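Local atomic coordinates of lipopolysaccharide biosynthesis protein wbpB (Thermus thermophilus, PDB entry 3O9Z), a protein that binds NAD and 2-oxoglutarate and probably serves as a dehydrogenase in the biosynthesis of the sugar 2,3-diacetamido-2,3-dideoxy-d-mannuronic acid. Residues H19-A22 and I23-G27; V106-P109 and E110-A113; Y270-L274 and A275-F279. One frame throughout, in Å; residues are numbered along the deposited sequence.

Contact 1. Residues H19-A22 and I23-G27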
loop_
_atom_site.group_PDB
_atom_site.type_symbol
_atom_site.label_atom_id
_atom_site.label_comp_id
_atom_site.label_asym_id
_atom_site.label_seq_id
_atom_site.Cartn_x
_atom_site.Cartn_y
_atom_site.Cartn_z
ATOM N N HIS A 19 -16.718 6.549 15.679
ATOM C CA HIS A 19 -17.851 5.812 15.085
ATOM C C HIS A 19 -18.090 4.504 15.819
ATOM O O HIS A 19 -19.241 4.125 16.007
ATOM C CB HIS A 19 -17.554 5.499 13.615
ATOM C CG HIS A 19 -17.594 6.715 12.743
ATOM N ND1 HIS A 19 -18.725 7.063 12.040
ATOM C CD2 HIS A 19 -16.697 7.717 12.545
ATOM C CE1 HIS A 19 -18.512 8.203 11.402
ATOM N NE2 HIS A 19 -17.304 8.640 11.720
ATOM N N LEU A 20 -17.030 3.874 16.305
ATOM C CA LEU A 20 -17.199 2.652 17.093
ATOM C C LEU A 20 -17.894 2.991 18.380
ATOM O O LEU A 20 -18.824 2.269 18.762
ATOM C CB LEU A 20 -15.840 2.053 17.449
ATOM C CG LEU A 20 -15.058 1.487 16.271
ATOM C CD1 LEU A 20 -13.670 0.932 16.688
ATOM C CD2 LEU A 20 -15.832 0.417 15.492
ATOM N N LYS A 21 -17.481 4.080 19.030
ATOM C CA LYS A 21 -18.149 4.528 20.247
ATOM C C LYS A 21 -19.626 4.869 19.951
ATOM O O LYS A 21 -20.522 4.494 20.733
ATOM C CB LYS A 21 -17.362 5.675 20.888
ATOM C CG LYS A 21 -18.001 6.298 22.118
ATOM C CD LYS A 21 -17.461 7.705 22.293
ATOM C CE LYS A 21 -16.678 7.800 23.575
ATOM N NZ LYS A 21 -17.549 8.456 24.588
ATOM N N ALA A 22 -19.920 5.534 18.833
ATOM C CA ALA A 22 -21.310 5.909 18.525
ATOM C C ALA A 22 -22.185 4.675 18.286
ATOM O O ALA A 22 -23.338 4.609 18.727
ATOM C CB ALA A 22 -21.373 6.815 17.269
ATOM N N ILE A 23 -21.692 3.729 17.500
ATOM C CA ILE A 23 -22.454 2.515 17.228
ATOM C C ILE A 23 -22.761 1.798 18.531
ATOM O O ILE A 23 -23.888 1.342 18.725
ATOM C CB ILE A 23 -21.667 1.583 16.280
ATOM C CG1 ILE A 23 -21.596 2.213 14.893
ATOM C CG2 ILE A 23 -22.322 0.180 16.185
ATOM C CD1 ILE A 23 -20.598 1.548 13.942
ATOM N N LYS A 24 -21.756 1.669 19.389
ATOM C CA LYS A 24 -21.938 1.135 20.739
ATOM C C LYS A 24 -23.082 1.870 21.454
ATOM O O LYS A 24 -24.102 1.262 21.827
ATOM C CB LYS A 24 -20.625 1.286 21.510
ATOM C CG LYS A 24 -20.703 1.082 23.005
ATOM C CD LYS A 24 -20.155 -0.288 23.320
ATOM C CE LYS A 24 -20.698 -1.317 22.340
ATOM N NZ LYS A 24 -19.632 -2.291 21.988
ATOM N N GLU A 25 -22.895 3.178 21.627
ATOM C CA GLU A 25 -23.760 4.006 22.460
ATOM C C GLU A 25 -25.186 4.088 21.904
ATOM O O GLU A 25 -26.124 4.284 22.662
ATOM C CB GLU A 25 -23.130 5.392 22.697
ATOM C CG GLU A 25 -21.829 5.309 23.475
ATOM C CD GLU A 25 -21.213 6.639 23.880
ATOM O OE1 GLU A 25 -21.480 7.683 23.240
ATOM O OE2 GLU A 25 -20.382 6.629 24.812
ATOM N N VAL A 26 -25.409 3.869 20.616
ATOM C CA VAL A 26 -26.786 3.798 20.131
ATOM C C VAL A 26 -27.384 2.375 20.117
ATOM O O VAL A 26 -28.474 2.165 19.580
ATOM C CB VAL A 26 -26.959 4.443 18.745
ATOM C CG1 VAL A 26 -26.586 5.935 18.766
ATOM C CG2 VAL A 26 -26.208 3.669 17.646
ATOM N N GLY A 27 -26.651 1.398 20.652
ATOM C CA GLY A 27 -27.110 -0.002 20.716
ATOM C C GLY A 27 -27.075 -0.768 19.411
ATOM O O GLY A 27 -27.834 -1.726 19.209
#
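Lys21 and Glu25, one helical turn apart, form the charged side-chain pair of this last stretch of helix. The salt bridge is weak, with Lys21 NZ 3.4 Å from Glu25 OE2, and the two chains cross obliquely. Lys21 sends CG anti to its backbone N (chi1 176°) and bends at chi3 and chi4, which brings its ammonium round toward Glu25 OE2; Glu25 runs extended, its CG passing 3.1 Å from Lys21 O. Exposed, flexible and oppositely charged, the pair suits a solvent-facing edge of the helix. The other oxygen, Glu25 OE1, is hydrogen-bonded with Thr267 OG1 of helix 266-274, so the carboxylate also ties the two helices together.

The backbone supplies the regular grip. Ile23 N, Lys24 N and Glu25 N bond to the carbonyls of His19, Leu20 and Lys21 in nearly straight bonds, and the last of this series, Val26 N to Ala22 O at 2.9 Å, is more bent at 148°. Gly27 then takes up a positive phi, and a Schellman motif closes the helix: Gly27 N bonds to Lys24 O at 2.8 Å, and Gly28 N turns back to Ile23 O.

The branched side chains pack against the backbone: Ile23 CG1, beside its own backbone N, lies 3.2 Å from His19 O, while Val26 CG2 approaches Ala22 O equally closely.

Helix 16-25 is the helix of a beta-alpha-beta unit between strands 5-9 and 29-34 of the Rossmann domain. Leu20 and Ile23 lie on Leu8 and Phe6 of strand 5-9, whereas the small Ala22 lets helix 266-274 come close through Thr267 and Tyr270.

Contact 2. Residues V106-P109 and E110-A113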
loop_
_atom_site.group_PDB
_atom_site.type_symbol
_atom_site.label_atom_id
_atom_site.label_comp_id
_atom_site.label_asym_id
_atom_site.label_seq_id
_atom_site.Cartn_x
_atom_site.Cartn_y
_atom_site.Cartn_z
ATOM N N VAL A 106 -20.069 14.131 -0.130
ATOM C CA VAL A 106 -19.369 13.803 -1.353
ATOM C C VAL A 106 -18.568 15.027 -1.792
ATOM O O VAL A 106 -18.660 16.077 -1.126
ATOM C CB VAL A 106 -20.284 13.333 -2.512
ATOM C CG1 VAL A 106 -21.099 12.083 -2.101
ATOM C CG2 VAL A 106 -21.277 14.495 -2.915
ATOM N N LEU A 107 -17.799 14.901 -2.855
ATOM C CA LEU A 107 -16.923 15.982 -3.320
ATOM C C LEU A 107 -17.627 16.933 -4.271
ATOM O O LEU A 107 -17.276 18.099 -4.360
ATOM C CB LEU A 107 -15.622 15.464 -3.955
ATOM C CG LEU A 107 -14.637 14.808 -2.969
ATOM C CD1 LEU A 107 -13.392 14.375 -3.791
ATOM C CD2 LEU A 107 -14.381 15.898 -1.896
ATOM N N TRP A 108 -18.597 16.456 -5.056
ATOM C CA TRP A 108 -19.130 17.259 -6.180
ATOM C C TRP A 108 -20.658 17.340 -6.186
ATOM O O TRP A 108 -21.341 16.372 -5.924
ATOM C CB TRP A 108 -18.678 16.644 -7.505
ATOM C CG TRP A 108 -17.196 16.623 -7.663
ATOM C CD1 TRP A 108 -16.344 15.567 -7.420
ATOM C CD2 TRP A 108 -16.371 17.715 -8.081
ATOM N NE1 TRP A 108 -15.046 15.949 -7.682
ATOM C CE2 TRP A 108 -15.029 17.259 -8.080
ATOM C CE3 TRP A 108 -16.623 19.031 -8.475
ATOM C CZ2 TRP A 108 -13.963 18.076 -8.463
ATOM C CZ3 TRP A 108 -15.543 19.855 -8.820
ATOM C CH2 TRP A 108 -14.240 19.370 -8.827
ATOM N N PRO A 109 -21.208 18.491 -6.621
ATOM C CA PRO A 109 -22.654 18.549 -6.871
ATOM C C PRO A 109 -23.183 17.476 -7.851
ATOM O O PRO A 109 -24.280 17.026 -7.590
ATOM C CB PRO A 109 -22.864 19.958 -7.462
ATOM C CG PRO A 109 -21.707 20.771 -6.817
ATOM C CD PRO A 109 -20.532 19.788 -6.828
ATOM N N GLU A 110 -22.416 17.081 -8.861
ATOM C CA GLU A 110 -22.891 16.038 -9.806
ATOM C C GLU A 110 -23.094 14.727 -9.037
ATOM O O GLU A 110 -24.031 13.970 -9.301
ATOM C CB GLU A 110 -21.873 15.851 -10.913
ATOM C CG GLU A 110 -22.215 14.805 -11.972
ATOM C CD GLU A 110 -21.104 14.673 -12.990
ATOM O OE1 GLU A 110 -21.008 13.614 -13.649
ATOM O OE2 GLU A 110 -20.321 15.642 -13.120
ATOM N N GLU A 111 -22.273 14.481 -8.007
ATOM C CA GLU A 111 -22.404 13.271 -7.199
ATOM C C GLU A 111 -23.664 13.341 -6.334
ATOM O O GLU A 111 -24.398 12.357 -6.191
ATOM C CB GLU A 111 -21.134 13.025 -6.337
ATOM C CG GLU A 111 -19.932 12.731 -7.217
ATOM C CD GLU A 111 -18.618 12.739 -6.458
ATOM O OE1 GLU A 111 -18.533 13.481 -5.464
ATOM O OE2 GLU A 111 -17.725 11.945 -6.837
ATOM N N ILE A 112 -23.964 14.507 -5.740
ATOM C CA ILE A 112 -25.200 14.719 -5.011
ATOM C C ILE A 112 -26.394 14.414 -5.964
ATOM O O ILE A 112 -27.291 13.687 -5.508
ATOM C CB ILE A 112 -25.329 16.186 -4.488
ATOM C CG1 ILE A 112 -24.313 16.455 -3.355
ATOM C CG2 ILE A 112 -26.752 16.455 -4.037
ATOM C CD1 ILE A 112 -24.610 15.809 -2.037
ATOM N N ALA A 113 -26.341 14.920 -7.201
ATOM C CA ALA A 113 -27.459 14.738 -8.151
ATOM C C ALA A 113 -27.635 13.253 -8.500
ATOM O O ALA A 113 -28.771 12.753 -8.560
ATOM C CB ALA A 113 -27.238 15.565 -9.382
#
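Glu111 reaches back from the first turn of its helix to the backbone just before it. Its CB rests 3.4 Å from Trp108 O and also touches Val106 CG2. CG stands beside the backbone N (chi1 -66°), and the extended chain beyond it carries CD to the edge of the Trp108 indole, 3.8 Å from CD1 and in the ring plane; ring and carboxylate planes are 71° apart. At the tip, OE1 receives Trp108 N at 3.0 Å, from above the carboxylate plane, and more weakly Leu107 N at 3.1 Å. An alanine here would remove the carboxylate and is likely to leave the Trp108 and Leu107 amides without this acceptor, freeing the turn to shift.

Behind this grip, Val106 CG2 meets Ile112 CG1 at 3.6 Å, two branched apolar chains suited to a buried flank. Pro109, whose ring leaves no N-H to satisfy, fits the first helical position, and Trp108 O accepts Ile112 N in the carbonyl plane. Trp108 also forms a cation-pi pair with Arg295. Trp108 is the N-cap residue of helix 109-122 in the Rossmann domain; Glu111 supplies one capping-box bond, the reciprocal one being absent because tryptophan has no side-chain acceptor.

Contact 3. Residues Y270-L274 and A275-F279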
loop_
_atom_site.group_PDB
_atom_site.type_symbol
_atom_site.label_atom_id
_atom_site.label_comp_id
_atom_site.label_asym_id
_atom_site.label_seq_id
_atom_site.Cartn_x
_atom_site.Cartn_y
_atom_site.Cartn_z
ATOM N N TYR A 270 -25.435 10.206 15.272
ATOM C CA TYR A 270 -25.901 8.852 14.956
ATOM C C TYR A 270 -27.338 8.691 15.436
ATOM O O TYR A 270 -28.214 8.220 14.719
ATOM C CB TYR A 270 -25.022 7.814 15.669
ATOM C CG TYR A 270 -23.927 7.235 14.807
ATOM C CD1 TYR A 270 -23.974 5.902 14.423
ATOM C CD2 TYR A 270 -22.841 8.002 14.412
ATOM C CE1 TYR A 270 -22.975 5.354 13.621
ATOM C CE2 TYR A 270 -21.843 7.470 13.630
ATOM C CZ TYR A 270 -21.912 6.156 13.242
ATOM O OH TYR A 270 -20.971 5.603 12.417
ATOM N N ARG A 271 -27.549 9.159 16.654
ATOM C CA ARG A 271 -28.915 9.136 17.187
ATOM C C ARG A 271 -29.934 9.868 16.309
ATOM O O ARG A 271 -31.014 9.352 16.003
ATOM C CB ARG A 271 -28.912 9.712 18.594
ATOM C CG ARG A 271 -30.285 9.612 19.241
ATOM C CD ARG A 271 -30.441 10.505 20.471
ATOM N NE ARG A 271 -30.541 11.925 20.122
ATOM C CZ ARG A 271 -31.626 12.511 19.616
ATOM N NH1 ARG A 271 -32.718 11.802 19.356
ATOM N NH2 ARG A 271 -31.619 13.812 19.348
ATOM N N LYS A 272 -29.603 11.086 15.902
ATOM C CA LYS A 272 -30.529 11.824 15.047
ATOM C C LYS A 272 -30.793 11.094 13.753
ATOM O O LYS A 272 -31.906 11.081 13.257
ATOM C CB LYS A 272 -29.946 13.211 14.735
ATOM C CG LYS A 272 -29.893 14.107 15.973
ATOM C CD LYS A 272 -29.695 15.577 15.612
ATOM C CE LYS A 272 -30.674 16.071 14.549
ATOM N NZ LYS A 272 -31.906 16.690 15.141
ATOM N N THR A 273 -29.766 10.448 13.211
ATOM C CA THR A 273 -29.891 9.797 11.924
ATOM C C THR A 273 -30.899 8.663 12.096
ATOM O O THR A 273 -31.772 8.456 11.264
ATOM C CB THR A 273 -28.506 9.302 11.449
ATOM O OG1 THR A 273 -27.634 10.459 11.391
ATOM C CG2 THR A 273 -28.602 8.678 10.066
ATOM N N LEU A 274 -30.750 7.912 13.177
ATOM C CA LEU A 274 -31.536 6.690 13.321
ATOM C C LEU A 274 -32.957 7.090 13.683
ATOM O O LEU A 274 -33.890 6.317 13.497
ATOM C CB LEU A 274 -30.969 5.823 14.434
ATOM C CG LEU A 274 -29.602 5.185 14.148
ATOM C CD1 LEU A 274 -29.334 4.239 15.286
ATOM C CD2 LEU A 274 -29.536 4.469 12.812
ATOM N N ALA A 275 -33.097 8.304 14.203
ATOM C CA ALA A 275 -34.423 8.804 14.555
ATOM C C ALA A 275 -35.120 9.516 13.414
ATOM O O ALA A 275 -36.250 9.968 13.577
ATOM C CB ALA A 275 -34.354 9.686 15.778
ATOM N N GLY A 276 -34.525 9.513 12.230
ATOM C CA GLY A 276 -35.163 10.091 11.048
ATOM C C GLY A 276 -34.896 11.582 10.961
ATOM O O GLY A 276 -35.529 12.284 10.183
ATOM N N GLU A 277 -33.927 12.065 11.727
ATOM C CA GLU A 277 -33.665 13.500 11.775
ATOM C C GLU A 277 -32.282 13.795 11.229
ATOM O O GLU A 277 -31.687 14.812 11.589
ATOM C CB GLU A 277 -33.699 13.982 13.215
ATOM C CG GLU A 277 -35.082 13.938 13.867
ATOM C CD GLU A 277 -35.034 14.281 15.343
ATOM O OE1 GLU A 277 -34.100 14.987 15.791
ATOM O OE2 GLU A 277 -35.925 13.824 16.087
ATOM N N GLY A 278 -31.796 12.904 10.367
ATOM C CA GLY A 278 -30.420 12.974 9.889
ATOM C C GLY A 278 -30.241 14.055 8.845
ATOM O O GLY A 278 -31.204 14.667 8.371
ATOM N N PHE A 279 -28.987 14.317 8.512
ATOM C CA PHE A 279 -28.662 15.310 7.507
ATOM C C PHE A 279 -28.456 14.652 6.164
ATOM O O PHE A 279 -27.447 13.956 5.961
ATOM C CB PHE A 279 -27.425 16.107 7.959
ATOM C CG PHE A 279 -27.528 16.536 9.386
ATOM C CD1 PHE A 279 -28.557 17.397 9.788
ATOM C CD2 PHE A 279 -26.639 16.082 10.335
ATOM C CE1 PHE A 279 -28.709 17.760 11.110
ATOM C CE2 PHE A 279 -26.795 16.427 11.670
ATOM C CZ PHE A 279 -27.836 17.306 12.066
HETATM O O HOH W 1 -26.961 12.577 9.502
HETATM O O HOH W 2 -32.270 10.351 9.403
#
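Lys272 and Glu277 meet across the end of the helix in a salt bridge, Lys272 NZ lying 2.9 Å from Glu277 OE1. The ammonium uses the anti lone pair of that oxygen, and the two side chains cross at about a right angle. Lys272 starts with CG beside its backbone N (chi1 -68°) and then folds at chi3 and chi4, bringing CE within 3.4 Å of Glu277 O. The same CE lies 4.0 Å from CZ of Phe279. A long, flexible lysine suits this place, since its methylenes cover the turn while its charge reaches the carboxylate.

Directly beneath, the backbones are joined by Glu277 N, which bonds to Lys272 O at 2.7 Å and thereby sets Glu277 beside the lysine. Gly276 N bonds to Thr273 O, approaching from above the carbonyl plane. Between these bonds Gly276 adopts a positive phi of 86°, where a CB would press against the preceding carbonyl oxygen. Gly278 also suits its place: its CA lies 3.8 Å from Thr273 CA, where a side chain would be tight.

Two waters extend the hold. One gives a hydrogen to Thr273 OG1 and accepts Phe279 N at 2.8 Å; the other links Thr273 O with Gly278 N in the same manner. Thr273 OG1 is itself positioned by Val269 O. Farther out, Arg271 forms a salt bridge with Glu268; Glu277 is an opposite charge nearby but beyond salt-bridge range. Phe279 joins Thr128 through backbone hydrogen bonds.

The paired bonds around Gly276 define a Schellman motif, here ending helix 266-274 and turning the chain into strand 279-280, which runs antiparallel to strand 126-128 at the edge of the Rossmann-domain sheet.

Contacts 1 and 3 are neighbours, their centres about 13 Å apart, whereas contact 2 touches neither. Tyr270 of contact 3 joins the first two: its OH lies 2.7 Å from His19 ND1, a probable hydrogen bond, and its ring packs on Ala22 and Ile23. Each contact has a buried flank (Leu20 and Ile23; Val106 and Ile112; Thr273 and Phe279). Contacts 1 and 3 both close a helix with a Schellman glycine and a lysine-glutamate pair toward the surface, weak in contact 1 and shorter in contact 3, where waters also take part. Contact 2 instead begins a helix, its glutamate gripping backbone amides. Contacts 1 and 3 pack on strands of the NAD-binding domain's sheet, contact 2 against helices 85-94 and 281-294.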